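Local coordinates for protein involved in catabolism of external DNA (Legionella pneumophila subsp. pneumophila, PDB 2OO3) that probably methylates one adenine of 23S ribosomal RNA at its N6 position, with S-adenosyl-L-methionine as the methyl donor, at residues R115-E120 / V147-A152; Y180-A185 / G192-W197; G101-A106 / N127-L132; H20-R25 / L240-P245. One frame throughout, in Å; residues are numbered along the deposited sequence.

Contact 1 (R115-E120 / V147-A152); sequences RLYLCE and VSKLNA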
loop_
_atom_site.group_PDB
_atom_site.type_symbol
_atom_site.label_atom_id
_atom_site.label_comp_id
_atom_site.label_asym_id
_atom_site.label_seq_id
_atom_site.Cartn_x
_atom_site.Cartn_y
_atom_site.Cartn_z
ATOM N N ARG A 115 -3.536 2.139 -17.146
ATOM C CA ARG A 115 -2.813 0.898 -17.445
ATOM C C ARG A 115 -2.199 0.364 -16.184
ATOM O O ARG A 115 -1.411 1.081 -15.533
ATOM C CB ARG A 115 -1.707 1.137 -18.475
ATOM C CG ARG A 115 -0.930 -0.093 -18.826
ATOM C CD ARG A 115 -0.116 0.105 -20.113
ATOM N NE ARG A 115 0.813 1.220 -19.974
ATOM C CZ ARG A 115 2.122 1.107 -19.748
ATOM N NH1 ARG A 115 2.696 -0.090 -19.634
ATOM N NH2 ARG A 115 2.857 2.210 -19.638
ATOM N N LEU A 116 -2.557 -0.874 -15.840
ATOM C CA LEU A 116 -2.041 -1.522 -14.618
ATOM C C LEU A 116 -0.966 -2.509 -15.013
ATOM O O LEU A 116 -1.151 -3.337 -15.908
ATOM C CB LEU A 116 -3.141 -2.277 -13.843
ATOM C CG LEU A 116 -4.295 -1.475 -13.198
ATOM C CD1 LEU A 116 -5.299 -0.986 -14.242
ATOM C CD2 LEU A 116 -4.982 -2.322 -12.118
ATOM N N TYR A 117 0.142 -2.456 -14.304
ATOM C CA TYR A 117 1.209 -3.364 -14.540
ATOM C C TYR A 117 1.578 -4.014 -13.198
ATOM O O TYR A 117 2.069 -3.345 -12.263
ATOM C CB TYR A 117 2.366 -2.574 -15.113
ATOM C CG TYR A 117 3.430 -3.408 -15.734
ATOM C CD1 TYR A 117 3.614 -3.411 -17.133
ATOM C CD2 TYR A 117 4.287 -4.182 -14.944
ATOM C CE1 TYR A 117 4.625 -4.162 -17.707
ATOM C CE2 TYR A 117 5.296 -4.932 -15.518
ATOM C CZ TYR A 117 5.451 -4.910 -16.892
ATOM O OH TYR A 117 6.449 -5.619 -17.451
ATOM N N LEU A 118 1.337 -5.317 -13.097
ATOM C CA LEU A 118 1.477 -6.012 -11.826
ATOM C C LEU A 118 2.612 -7.020 -11.913
ATOM O O LEU A 118 2.630 -7.847 -12.832
ATOM C CB LEU A 118 0.180 -6.757 -11.493
ATOM C CG LEU A 118 -1.119 -5.927 -11.540
ATOM C CD1 LEU A 118 -2.383 -6.785 -11.355
ATOM C CD2 LEU A 118 -1.067 -4.713 -10.509
ATOM N N CYS A 119 3.530 -6.974 -10.954
ATOM C CA CYS A 119 4.712 -7.862 -10.982
ATOM C C CYS A 119 4.659 -8.807 -9.808
ATOM O O CYS A 119 4.399 -8.375 -8.681
ATOM C CB CYS A 119 6.025 -7.072 -10.880
ATOM S SG CYS A 119 6.287 -5.823 -12.207
ATOM N N GLU A 120 4.958 -10.074 -10.051
ATOM C CA GLU A 120 5.074 -11.022 -8.957
ATOM C C GLU A 120 6.160 -12.053 -9.259
ATOM O O GLU A 120 6.117 -12.718 -10.284
ATOM C CB GLU A 120 3.719 -11.719 -8.668
ATOM C CG GLU A 120 3.796 -12.870 -7.624
ATOM C CD GLU A 120 4.459 -12.449 -6.292
ATOM O OE1 GLU A 120 4.238 -11.298 -5.803
ATOM O OE2 GLU A 120 5.214 -13.285 -5.737
ATOM N N VAL A 147 11.058 -4.990 -8.602
ATOM C CA VAL A 147 12.010 -3.954 -8.213
ATOM C C VAL A 147 12.982 -3.638 -9.376
ATOM O O VAL A 147 13.275 -2.473 -9.647
ATOM C CB VAL A 147 12.747 -4.347 -6.896
ATOM C CG1 VAL A 147 13.829 -3.309 -6.511
ATOM C CG2 VAL A 147 11.715 -4.449 -5.748
ATOM N N SER A 148 13.421 -4.687 -10.077
ATOM C CA SER A 148 14.242 -4.553 -11.272
ATOM C C SER A 148 13.468 -3.881 -12.406
ATOM O O SER A 148 14.056 -3.152 -13.186
ATOM C CB SER A 148 14.839 -5.921 -11.690
ATOM O OG SER A 148 13.892 -6.716 -12.409
ATOM N N LYS A 149 12.152 -4.062 -12.458
ATOM C CA LYS A 149 11.316 -3.448 -13.504
ATOM C C LYS A 149 11.152 -1.942 -13.434
ATOM O O LYS A 149 10.861 -1.304 -14.467
ATOM C CB LYS A 149 9.913 -4.067 -13.542
ATOM C CG LYS A 149 9.808 -5.308 -14.377
ATOM C CD LYS A 149 10.046 -5.005 -15.836
ATOM C CE LYS A 149 9.982 -6.259 -16.685
ATOM N NZ LYS A 149 10.409 -5.926 -18.072
ATOM N N LEU A 150 11.300 -1.369 -12.237
ATOM C CA LEU A 150 11.249 0.079 -12.082
ATOM C C LEU A 150 12.089 0.797 -13.161
ATOM O O LEU A 150 11.619 1.738 -13.820
ATOM C CB LEU A 150 11.706 0.482 -10.682
ATOM C CG LEU A 150 10.750 0.189 -9.526
ATOM C CD1 LEU A 150 11.360 0.608 -8.205
ATOM C CD2 LEU A 150 9.415 0.921 -9.744
ATOM N N ASN A 151 13.315 0.322 -13.362
ATOM C CA ASN A 151 14.233 0.936 -14.295
ATOM C C ASN A 151 13.734 0.913 -15.747
ATOM O O ASN A 151 13.909 1.881 -16.471
ATOM C CB ASN A 151 15.600 0.256 -14.139
ATOM C CG ASN A 151 16.690 0.855 -15.034
ATOM O OD1 ASN A 151 17.430 0.099 -15.703
ATOM N ND2 ASN A 151 16.830 2.194 -15.028
ATOM N N ALA A 152 13.069 -0.172 -16.148
ATOM C CA ALA A 152 12.657 -0.374 -17.541
ATOM C C ALA A 152 11.374 0.355 -17.936
ATOM O O ALA A 152 11.181 0.681 -19.128
ATOM C CB ALA A 152 12.491 -1.866 -17.823
#
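Lys149, on helix 146-153, lays its aliphatic chain across Tyr117 and Cys119, two residues of strand 115-119 in the central sheet of a Rossmann-like methyltransferase fold. Both strand residues direct their CB toward the helix, and the closest pair of CA atoms, those of Cys119 and Lys149, is 8.3 Å apart. The lysine chain is bent at its second torsion (chi2 -66°), then runs extended to the amine. Its early part meets the cysteine, with CG 4.2 Å from Cys119 SG. Further out it crosses the tyrosine side chain at about a right angle, CE coming 3.7 Å from Tyr117 OH. The closest approaches are thus made by lysine carbons; NZ passes the phenol oxygen and, outside the two segments, pairs with a bound sulfate, probably from the crystallisation liquor. Tyr117 also rests against Phe38 and Leu40 of the adjacent strand 38-41. The strand leads directly into Glu120, a predicted S-adenosyl-L-methionine ligand whose OE1 is hydrogen-bonded to Gly45 N. Within the strand, Cys119 SG lies in the plane of the Tyr117 ring at its edge, 3.6 Å from CE2.

Contact 2 (Y180-A185 / G192-W197); sequences YAIKNA and GLYCVW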
loop_
_atom_site.group_PDB
_atom_site.type_symbol
_atom_site.label_atom_id
_atom_site.label_comp_id
_atom_site.label_asym_id
_atom_site.label_seq_id
_atom_site.Cartn_x
_atom_site.Cartn_y
_atom_site.Cartn_z
ATOM N N TYR A 180 17.395 2.302 -3.007
ATOM C CA TYR A 180 18.295 2.404 -4.156
ATOM C C TYR A 180 17.481 2.383 -5.465
ATOM O O TYR A 180 17.654 3.246 -6.310
ATOM C CB TYR A 180 19.303 1.257 -4.172
ATOM C CG TYR A 180 20.369 1.392 -5.256
ATOM C CD1 TYR A 180 21.427 2.262 -5.089
ATOM C CD2 TYR A 180 20.304 0.651 -6.437
ATOM C CE1 TYR A 180 22.413 2.397 -6.053
ATOM C CE2 TYR A 180 21.299 0.780 -7.427
ATOM C CZ TYR A 180 22.353 1.657 -7.212
ATOM O OH TYR A 180 23.369 1.827 -8.162
ATOM N N ALA A 181 16.599 1.399 -5.603
ATOM C CA ALA A 181 15.745 1.297 -6.775
ATOM C C ALA A 181 14.803 2.515 -6.940
ATOM O O ALA A 181 14.615 3.016 -8.057
ATOM C CB ALA A 181 14.939 0.002 -6.728
ATOM N N ILE A 182 14.176 2.958 -5.853
ATOM C CA ILE A 182 13.327 4.170 -5.928
ATOM C C ILE A 182 14.144 5.401 -6.304
ATOM O O ILE A 182 13.705 6.200 -7.123
ATOM C CB ILE A 182 12.537 4.418 -4.627
ATOM C CG1 ILE A 182 11.659 3.202 -4.306
ATOM C CG2 ILE A 182 11.715 5.749 -4.696
ATOM C CD1 ILE A 182 11.078 3.182 -2.864
ATOM N N LYS A 183 15.343 5.563 -5.731
ATOM C CA LYS A 183 16.167 6.700 -6.106
ATOM C C LYS A 183 16.421 6.701 -7.615
ATOM O O LYS A 183 16.297 7.754 -8.269
ATOM C CB LYS A 183 17.498 6.717 -5.321
ATOM C CG LYS A 183 18.338 7.995 -5.598
ATOM C CD LYS A 183 19.568 8.038 -4.684
ATOM C CE LYS A 183 20.602 8.982 -5.205
ATOM N NZ LYS A 183 21.849 8.949 -4.333
ATOM N N ASN A 184 16.706 5.528 -8.182
ATOM C CA ASN A 184 17.015 5.438 -9.617
ATOM C C ASN A 184 15.786 5.794 -10.450
ATOM O O ASN A 184 15.887 6.560 -11.409
ATOM C CB ASN A 184 17.472 4.028 -10.007
ATOM C CG ASN A 184 17.572 3.845 -11.523
ATOM O OD1 ASN A 184 16.814 3.056 -12.138
ATOM N ND2 ASN A 184 18.490 4.601 -12.143
ATOM N N ALA A 185 14.642 5.219 -10.049
ATOM C CA ALA A 185 13.358 5.439 -10.696
ATOM C C ALA A 185 13.018 6.926 -10.658
ATOM O O ALA A 185 12.666 7.498 -11.671
ATOM C CB ALA A 185 12.278 4.618 -9.988
ATOM N N GLY A 192 6.471 11.259 -10.698
ATOM C CA GLY A 192 5.659 10.096 -10.340
ATOM C C GLY A 192 5.299 10.116 -8.860
ATOM O O GLY A 192 6.003 10.724 -8.043
ATOM N N LEU A 193 4.194 9.473 -8.519
ATOM C CA LEU A 193 3.765 9.345 -7.118
ATOM C C LEU A 193 4.284 7.988 -6.665
ATOM O O LEU A 193 3.845 6.960 -7.196
ATOM C CB LEU A 193 2.237 9.424 -7.013
ATOM C CG LEU A 193 1.666 9.796 -5.626
ATOM C CD1 LEU A 193 0.165 9.995 -5.691
ATOM C CD2 LEU A 193 2.010 8.770 -4.566
ATOM N N TYR A 194 5.276 7.991 -5.776
ATOM C CA TYR A 194 5.878 6.766 -5.238
ATOM C C TYR A 194 5.356 6.496 -3.811
ATOM O O TYR A 194 5.359 7.389 -2.969
ATOM C CB TYR A 194 7.418 6.890 -5.216
ATOM C CG TYR A 194 8.020 7.071 -6.612
ATOM C CD1 TYR A 194 8.452 5.971 -7.359
ATOM C CD2 TYR A 194 8.134 8.342 -7.197
ATOM C CE1 TYR A 194 8.994 6.131 -8.644
ATOM C CE2 TYR A 194 8.689 8.504 -8.510
ATOM C CZ TYR A 194 9.104 7.391 -9.207
ATOM O OH TYR A 194 9.636 7.536 -10.484
ATOM N N CYS A 195 4.884 5.282 -3.561
ATOM C CA CYS A 195 4.393 4.913 -2.249
ATOM C C CYS A 195 5.035 3.589 -1.847
ATOM O O CYS A 195 4.768 2.550 -2.447
ATOM C CB CYS A 195 2.880 4.748 -2.277
ATOM S SG CYS A 195 2.187 4.335 -0.681
ATOM N N VAL A 196 5.873 3.615 -0.821
ATOM C CA VAL A 196 6.525 2.370 -0.372
ATOM C C VAL A 196 6.135 2.083 1.087
ATOM O O VAL A 196 6.206 2.976 1.946
ATOM C CB VAL A 196 8.065 2.422 -0.569
ATOM C CG1 VAL A 196 8.683 3.607 0.163
ATOM C CG2 VAL A 196 8.760 1.086 -0.161
ATOM N N TRP A 197 5.675 0.854 1.322
ATOM C CA TRP A 197 5.351 0.353 2.652
ATOM C C TRP A 197 6.641 -0.181 3.288
ATOM O O TRP A 197 7.472 -0.820 2.599
ATOM C CB TRP A 197 4.307 -0.788 2.538
ATOM C CG TRP A 197 3.970 -1.388 3.888
ATOM C CD1 TRP A 197 3.088 -0.877 4.833
ATOM C CD2 TRP A 197 4.580 -2.541 4.478
ATOM N NE1 TRP A 197 3.112 -1.672 5.963
ATOM C CE2 TRP A 197 4.010 -2.702 5.767
ATOM C CE3 TRP A 197 5.578 -3.437 4.052
ATOM C CZ2 TRP A 197 4.401 -3.729 6.630
ATOM C CZ3 TRP A 197 5.936 -4.486 4.890
ATOM C CH2 TRP A 197 5.336 -4.634 6.164
#
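Helix 180-185 runs almost exactly antiparallel to strand 193-197, at 177° with the short axes 10.8 Å apart, and Ile182 faces Tyr194 with their CA atoms 7.9 Å from each other. This is the returning half of the beta-alpha-beta unit made by strand 161-165, helix 174-188 and strand 193-200, in which the helix lies along a face of the sheet and the chain turns back into the next strand. Ile182 and Ala185, one helical turn apart, point toward Tyr194 and Val196, which emerge on the same face of the strand. Ile182 divides its branches between the two. Its CG1 is anti to the carbonyl carbon (chi1 -58°), which carries CD1 onto Val196, 3.9 Å from CB and equally close to CG1, whereas CG2 approaches Tyr194 CD1 at 4.2 Å. The Ala185 methyl also meets the tyrosine, with CB 3.9 Å from Tyr194 CE1. On the adjacent strand 161-165, Ile165 touches both Ile182 and Val196, and Ile163 touches Tyr194, extending the apolar contact to a second strand. The buried phenol finds its polar partner at the helix's exit, where Tyr194 OH is hydrogen-bonded to Phe189 O; Ala185 O lies 3.3 Å from Tyr194 OH, a close approach only.

Contact 3 (G101-A106 / N127-L132); sequences GSPYFA and NFLLKL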
loop_
_atom_site.group_PDB
_atom_site.type_symbol
_atom_site.label_atom_id
_atom_site.label_comp_id
_atom_site.label_asym_id
_atom_site.label_seq_id
_atom_site.Cartn_x
_atom_site.Cartn_y
_atom_site.Cartn_z
ATOM N N GLY A 101 -6.240 -8.215 -2.220
ATOM C CA GLY A 101 -4.877 -7.702 -2.228
ATOM C C GLY A 101 -4.908 -6.359 -2.926
ATOM O O GLY A 101 -5.934 -5.998 -3.505
ATOM N N SER A 102 -3.795 -5.627 -2.895
ATOM C CA SER A 102 -3.702 -4.327 -3.530
ATOM C C SER A 102 -4.139 -4.312 -5.009
ATOM O O SER A 102 -4.843 -3.373 -5.435
ATOM C CB SER A 102 -2.304 -3.696 -3.304
ATOM O OG SER A 102 -1.321 -4.442 -3.989
ATOM N N PRO A 103 -3.799 -5.352 -5.792
ATOM C CA PRO A 103 -4.299 -5.303 -7.190
ATOM C C PRO A 103 -5.839 -5.280 -7.303
ATOM O O PRO A 103 -6.352 -4.621 -8.182
ATOM C CB PRO A 103 -3.774 -6.630 -7.788
ATOM C CG PRO A 103 -2.598 -6.964 -6.983
ATOM C CD PRO A 103 -3.002 -6.585 -5.572
ATOM N N TYR A 104 -6.541 -5.983 -6.408
ATOM C CA TYR A 104 -8.006 -5.992 -6.388
ATOM C C TYR A 104 -8.570 -4.614 -6.029
ATOM O O TYR A 104 -9.548 -4.162 -6.640
ATOM C CB TYR A 104 -8.522 -7.094 -5.437
ATOM C CG TYR A 104 -9.970 -7.456 -5.671
ATOM C CD1 TYR A 104 -10.314 -8.543 -6.486
ATOM C CD2 TYR A 104 -10.995 -6.742 -5.055
ATOM C CE1 TYR A 104 -11.659 -8.873 -6.743
ATOM C CE2 TYR A 104 -12.359 -7.098 -5.268
ATOM C CZ TYR A 104 -12.662 -8.151 -6.120
ATOM O OH TYR A 104 -13.973 -8.500 -6.339
ATOM N N PHE A 105 -7.949 -3.905 -5.089
ATOM C CA PHE A 105 -8.322 -2.490 -4.885
ATOM C C PHE A 105 -8.099 -1.634 -6.143
ATOM O O PHE A 105 -8.982 -0.827 -6.544
ATOM C CB PHE A 105 -7.561 -1.904 -3.672
ATOM C CG PHE A 105 -7.987 -2.504 -2.341
ATOM C CD1 PHE A 105 -9.184 -2.094 -1.721
ATOM C CD2 PHE A 105 -7.199 -3.447 -1.706
ATOM C CE1 PHE A 105 -9.580 -2.649 -0.480
ATOM C CE2 PHE A 105 -7.583 -4.000 -0.454
ATOM C CZ PHE A 105 -8.776 -3.603 0.138
ATOM N N ALA A 106 -6.930 -1.765 -6.766
ATOM C CA ALA A 106 -6.594 -0.902 -7.909
ATOM C C ALA A 106 -7.541 -1.104 -9.107
ATOM O O ALA A 106 -7.992 -0.155 -9.759
ATOM C CB ALA A 106 -5.114 -1.094 -8.310
ATOM N N ASN A 127 0.689 -17.391 -10.512
ATOM C CA ASN A 127 -0.363 -18.168 -11.154
ATOM C C ASN A 127 -1.747 -17.840 -10.613
ATOM O O ASN A 127 -2.713 -17.873 -11.373
ATOM C CB ASN A 127 -0.108 -19.691 -11.084
ATOM C CG ASN A 127 1.007 -20.163 -12.042
ATOM O OD1 ASN A 127 1.883 -20.916 -11.627
ATOM N ND2 ASN A 127 0.978 -19.728 -13.302
ATOM N N PHE A 128 -1.842 -17.501 -9.323
ATOM C CA PHE A 128 -3.124 -17.074 -8.750
ATOM C C PHE A 128 -3.500 -15.688 -9.222
ATOM O O PHE A 128 -4.647 -15.410 -9.464
ATOM C CB PHE A 128 -3.090 -17.062 -7.223
ATOM C CG PHE A 128 -3.330 -18.395 -6.588
ATOM C CD1 PHE A 128 -4.608 -18.958 -6.569
ATOM C CD2 PHE A 128 -2.292 -19.066 -5.939
ATOM C CE1 PHE A 128 -4.824 -20.202 -5.955
ATOM C CE2 PHE A 128 -2.496 -20.310 -5.319
ATOM C CZ PHE A 128 -3.764 -20.879 -5.332
ATOM N N LEU A 129 -2.514 -14.814 -9.354
ATOM C CA LEU A 129 -2.745 -13.440 -9.831
ATOM C C LEU A 129 -3.297 -13.399 -11.272
ATOM O O LEU A 129 -4.038 -12.483 -11.648
ATOM C CB LEU A 129 -1.425 -12.671 -9.764
ATOM C CG LEU A 129 -1.452 -11.151 -9.980
ATOM C CD1 LEU A 129 -2.294 -10.468 -8.898
ATOM C CD2 LEU A 129 -0.022 -10.684 -9.926
ATOM N N LEU A 130 -2.960 -14.414 -12.067
ATOM C CA LEU A 130 -3.515 -14.533 -13.423
ATOM C C LEU A 130 -5.025 -14.743 -13.426
ATOM O O LEU A 130 -5.659 -14.595 -14.474
ATOM C CB LEU A 130 -2.847 -15.704 -14.195
ATOM C CG LEU A 130 -1.380 -15.529 -14.548
ATOM C CD1 LEU A 130 -0.801 -16.828 -15.142
ATOM C CD2 LEU A 130 -1.185 -14.336 -15.514
ATOM N N LYS A 131 -5.596 -15.100 -12.273
ATOM C CA LYS A 131 -7.030 -15.357 -12.151
ATOM C C LYS A 131 -7.868 -14.140 -11.675
ATOM O O LYS A 131 -9.068 -14.229 -11.573
ATOM C CB LYS A 131 -7.244 -16.515 -11.171
ATOM C CG LYS A 131 -6.524 -17.852 -11.559
ATOM C CD LYS A 131 -7.145 -18.366 -12.837
ATOM C CE LYS A 131 -7.130 -19.912 -13.001
ATOM N NZ LYS A 131 -7.869 -20.297 -14.293
ATOM N N LEU A 132 -7.231 -13.030 -11.341
ATOM C CA LEU A 132 -7.975 -11.814 -10.937
ATOM C C LEU A 132 -8.867 -11.294 -12.042
ATOM O O LEU A 132 -8.415 -11.245 -13.198
ATOM C CB LEU A 132 -7.005 -10.705 -10.560
ATOM C CG LEU A 132 -6.419 -10.788 -9.135
ATOM C CD1 LEU A 132 -7.025 -9.651 -8.349
ATOM C CD2 LEU A 132 -6.568 -12.180 -8.394
#
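Two helices that flank strand 115-119 in sequence, 102-109 before it and 123-129 after it, meet here on one face of the Rossmann-like sheet. Pro103 and Tyr104, in the first turn of helix 102-109 with Gly101 at its N-cap, receive Leu129 and Leu132 from the other segment. Leu129 and Leu132 are the first and last residues of a type I beta turn, and the turn brings both leucines to bear on neighbouring residues. Leu129 has CG anti to its backbone nitrogen (chi1 -170°), which swings CD1 toward the proline ring, 4.0 Å from Pro103 CG; the two side chains cross at about a right angle. Leu132 sends CD1 into the plane of the tyrosine ring at its edge, 3.9 Å from Tyr104 CD1. The same methyl is 4.5 Å from Pro103 CB, so it reaches both helix residues, the proline more loosely. The phenol end of Tyr104 turns elsewhere, to a hydrogen bond with Gln89 OE1. On the sheet side, Leu118 of strand 115-119 touches both Pro103 and Leu129; beside them, Tyr104 packs on Val86 and Ile90 of helix 81-90, and Ser102, a predicted cofactor ligand, borders helix 14-30.

Contact 4 (H20-R25 / L240-P245); sequences HITLTR and LWIINP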
loop_
_atom_site.group_PDB
_atom_site.type_symbol
_atom_site.label_atom_id
_atom_site.label_comp_id
_atom_site.label_asym_id
_atom_site.label_seq_id
_atom_site.Cartn_x
_atom_site.Cartn_y
_atom_site.Cartn_z
ATOM N N HIS A 20 -3.615 -0.446 2.618
ATOM C CA HIS A 20 -4.663 -0.478 1.598
ATOM C C HIS A 20 -5.587 0.739 1.641
ATOM O O HIS A 20 -6.014 1.207 0.607
ATOM C CB HIS A 20 -5.448 -1.784 1.664
ATOM C CG HIS A 20 -4.645 -2.980 1.228
ATOM N ND1 HIS A 20 -4.872 -4.248 1.721
ATOM C CD2 HIS A 20 -3.633 -3.103 0.326
ATOM C CE1 HIS A 20 -4.045 -5.103 1.141
ATOM N NE2 HIS A 20 -3.277 -4.433 0.299
ATOM N N ILE A 21 -5.865 1.271 2.830
ATOM C CA ILE A 21 -6.639 2.501 2.898
ATOM C C ILE A 21 -5.832 3.613 2.253
ATOM O O ILE A 21 -6.400 4.420 1.486
ATOM C CB ILE A 21 -6.991 2.897 4.362
ATOM C CG1 ILE A 21 -7.861 1.794 4.973
ATOM C CG2 ILE A 21 -7.698 4.274 4.390
ATOM C CD1 ILE A 21 -8.096 1.945 6.500
ATOM N N THR A 22 -4.524 3.657 2.570
ATOM C CA THR A 22 -3.593 4.614 1.934
ATOM C C THR A 22 -3.670 4.512 0.414
ATOM O O THR A 22 -3.854 5.516 -0.265
ATOM C CB THR A 22 -2.159 4.417 2.420
ATOM O OG1 THR A 22 -2.122 4.704 3.837
ATOM C CG2 THR A 22 -1.206 5.380 1.710
ATOM N N LEU A 23 -3.528 3.303 -0.115
ATOM C CA LEU A 23 -3.698 3.074 -1.555
ATOM C C LEU A 23 -5.036 3.639 -2.069
ATOM O O LEU A 23 -5.061 4.355 -3.062
ATOM C CB LEU A 23 -3.602 1.564 -1.852
ATOM C CG LEU A 23 -3.838 1.130 -3.305
ATOM C CD1 LEU A 23 -2.891 1.827 -4.310
ATOM C CD2 LEU A 23 -3.708 -0.418 -3.420
ATOM N N THR A 24 -6.148 3.336 -1.392
ATOM C CA THR A 24 -7.452 3.812 -1.870
ATOM C C THR A 24 -7.527 5.337 -1.952
ATOM O O THR A 24 -8.154 5.872 -2.878
ATOM C CB THR A 24 -8.677 3.235 -1.100
ATOM O OG1 THR A 24 -8.778 3.815 0.209
ATOM C CG2 THR A 24 -8.632 1.681 -1.011
ATOM N N ARG A 25 -6.870 6.032 -1.018
ATOM C CA ARG A 25 -6.934 7.508 -0.973
ATOM C C ARG A 25 -6.083 8.052 -2.115
ATOM O O ARG A 25 -6.470 9.025 -2.792
ATOM C CB ARG A 25 -6.443 8.039 0.389
ATOM C CG ARG A 25 -7.281 7.515 1.576
ATOM C CD ARG A 25 -8.482 8.403 1.945
ATOM N NE ARG A 25 -9.132 9.154 0.868
ATOM C CZ ARG A 25 -10.307 8.846 0.313
ATOM N NH1 ARG A 25 -10.982 7.770 0.656
ATOM N NH2 ARG A 25 -10.798 9.612 -0.625
ATOM N N LEU A 240 4.352 4.102 5.825
ATOM C CA LEU A 240 4.518 4.324 4.368
ATOM C C LEU A 240 5.229 5.648 4.105
ATOM O O LEU A 240 5.051 6.621 4.835
ATOM C CB LEU A 240 3.182 4.227 3.590
ATOM C CG LEU A 240 2.447 2.875 3.723
ATOM C CD1 LEU A 240 1.290 2.959 4.735
ATOM C CD2 LEU A 240 1.905 2.422 2.387
ATOM N N TRP A 241 6.079 5.635 3.086
ATOM C CA TRP A 241 6.817 6.799 2.654
ATOM C C TRP A 241 6.288 7.160 1.269
ATOM O O TRP A 241 6.285 6.315 0.371
ATOM C CB TRP A 241 8.320 6.484 2.604
ATOM C CG TRP A 241 9.121 7.733 2.308
ATOM C CD1 TRP A 241 9.224 8.380 1.114
ATOM C CD2 TRP A 241 9.887 8.484 3.241
ATOM N NE1 TRP A 241 10.026 9.494 1.236
ATOM C CE2 TRP A 241 10.439 9.582 2.540
ATOM C CE3 TRP A 241 10.165 8.338 4.614
ATOM C CZ2 TRP A 241 11.260 10.544 3.165
ATOM C CZ3 TRP A 241 11.001 9.307 5.242
ATOM C CH2 TRP A 241 11.512 10.395 4.512
ATOM N N ILE A 242 5.802 8.391 1.113
ATOM C CA ILE A 242 5.185 8.803 -0.146
ATOM C C ILE A 242 5.941 9.993 -0.693
ATOM O O ILE A 242 6.169 10.966 0.027
ATOM C CB ILE A 242 3.648 9.130 0.010
ATOM C CG1 ILE A 242 2.893 7.882 0.504
ATOM C CG2 ILE A 242 3.064 9.585 -1.333
ATOM C CD1 ILE A 242 1.565 8.127 1.126
ATOM N N ILE A 243 6.394 9.863 -1.932
ATOM C CA ILE A 243 6.996 10.966 -2.677
ATOM C C ILE A 243 5.950 11.548 -3.619
ATOM O O ILE A 243 5.242 10.811 -4.315
ATOM C CB ILE A 243 8.194 10.491 -3.495
ATOM C CG1 ILE A 243 9.254 9.881 -2.548
ATOM C CG2 ILE A 243 8.808 11.660 -4.333
ATOM C CD1 ILE A 243 10.413 9.110 -3.274
ATOM N N ASN A 244 5.859 12.871 -3.613
ATOM C CA ASN A 244 4.843 13.620 -4.343
ATOM C C ASN A 244 3.433 13.317 -3.851
ATOM O O ASN A 244 2.539 13.010 -4.643
ATOM C CB ASN A 244 5.031 13.390 -5.847
ATOM C CG ASN A 244 6.364 13.972 -6.337
ATOM O OD1 ASN A 244 6.799 15.038 -5.869
ATOM N ND2 ASN A 244 7.017 13.278 -7.258
ATOM N N PRO A 245 3.221 13.392 -2.521
ATOM C CA PRO A 245 1.879 13.060 -2.091
ATOM C C PRO A 245 0.858 14.114 -2.552
ATOM O O PRO A 245 1.221 15.297 -2.758
ATOM C CB PRO A 245 1.989 13.045 -0.564
ATOM C CG PRO A 245 3.115 14.025 -0.265
ATOM C CD PRO A 245 4.105 13.763 -1.392
#
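Thr22 of helix 14-30 reaches toward the sheet and meets Leu240 and Ile242 of strand 237-243, joining the N-terminal helix to the antiparallel half of a Rossmann-like methyltransferase sheet. From CB, which points at the strand, the side chain forks. One branch, OG1, lies anti to the carbonyl carbon (chi1 -64°), beside the backbone nitrogen, and this turns it back along the helix to a hydrogen bond with Ile18 O. The hydroxyl is thus satisfied inside the helix, and its approach to Leu240 CD1, 3.9 Å from OG1, is an apolar methyl resting against an already bonded oxygen. The other branch, CG2, ends on Ile242: its carbon is 3.9 Å from Ile242 CD1. Both pairs meet tip to tip, with CA atoms still 8.5 Å apart between Thr22 and Leu240, so the longer strand side chains span most of the distance to a short one on the helix. Phe249 and Ile253 of helix 249-263 close in on Thr22 as well, and Phe249 also touches Ile242. Leu240 and Ile242 in turn lean on Cys195 of strand 193-200, while Trp241 between them packs on helix 203-216.

Overall arrangement
From the N terminus, helix 14-30 supplies the first half of contact 4, whose partner strand comes only after 214 intervening residues; the other three contacts all form within that span. Contact 3 opens at 101-106, contact 1 at 115-120 before contact 3 is complete, and the two close in turn at 127-132 and 147-152, so they cross. Contact 2 follows in series as a short local closure. Strand 115-119 carries contact 1 on one face and packs against contact 3 on the other. Likewise strands 193-200 and 237-243 are sheet neighbours that hold contacts 2 and 4 on opposite faces, giving a sheet covered by helices on both sides.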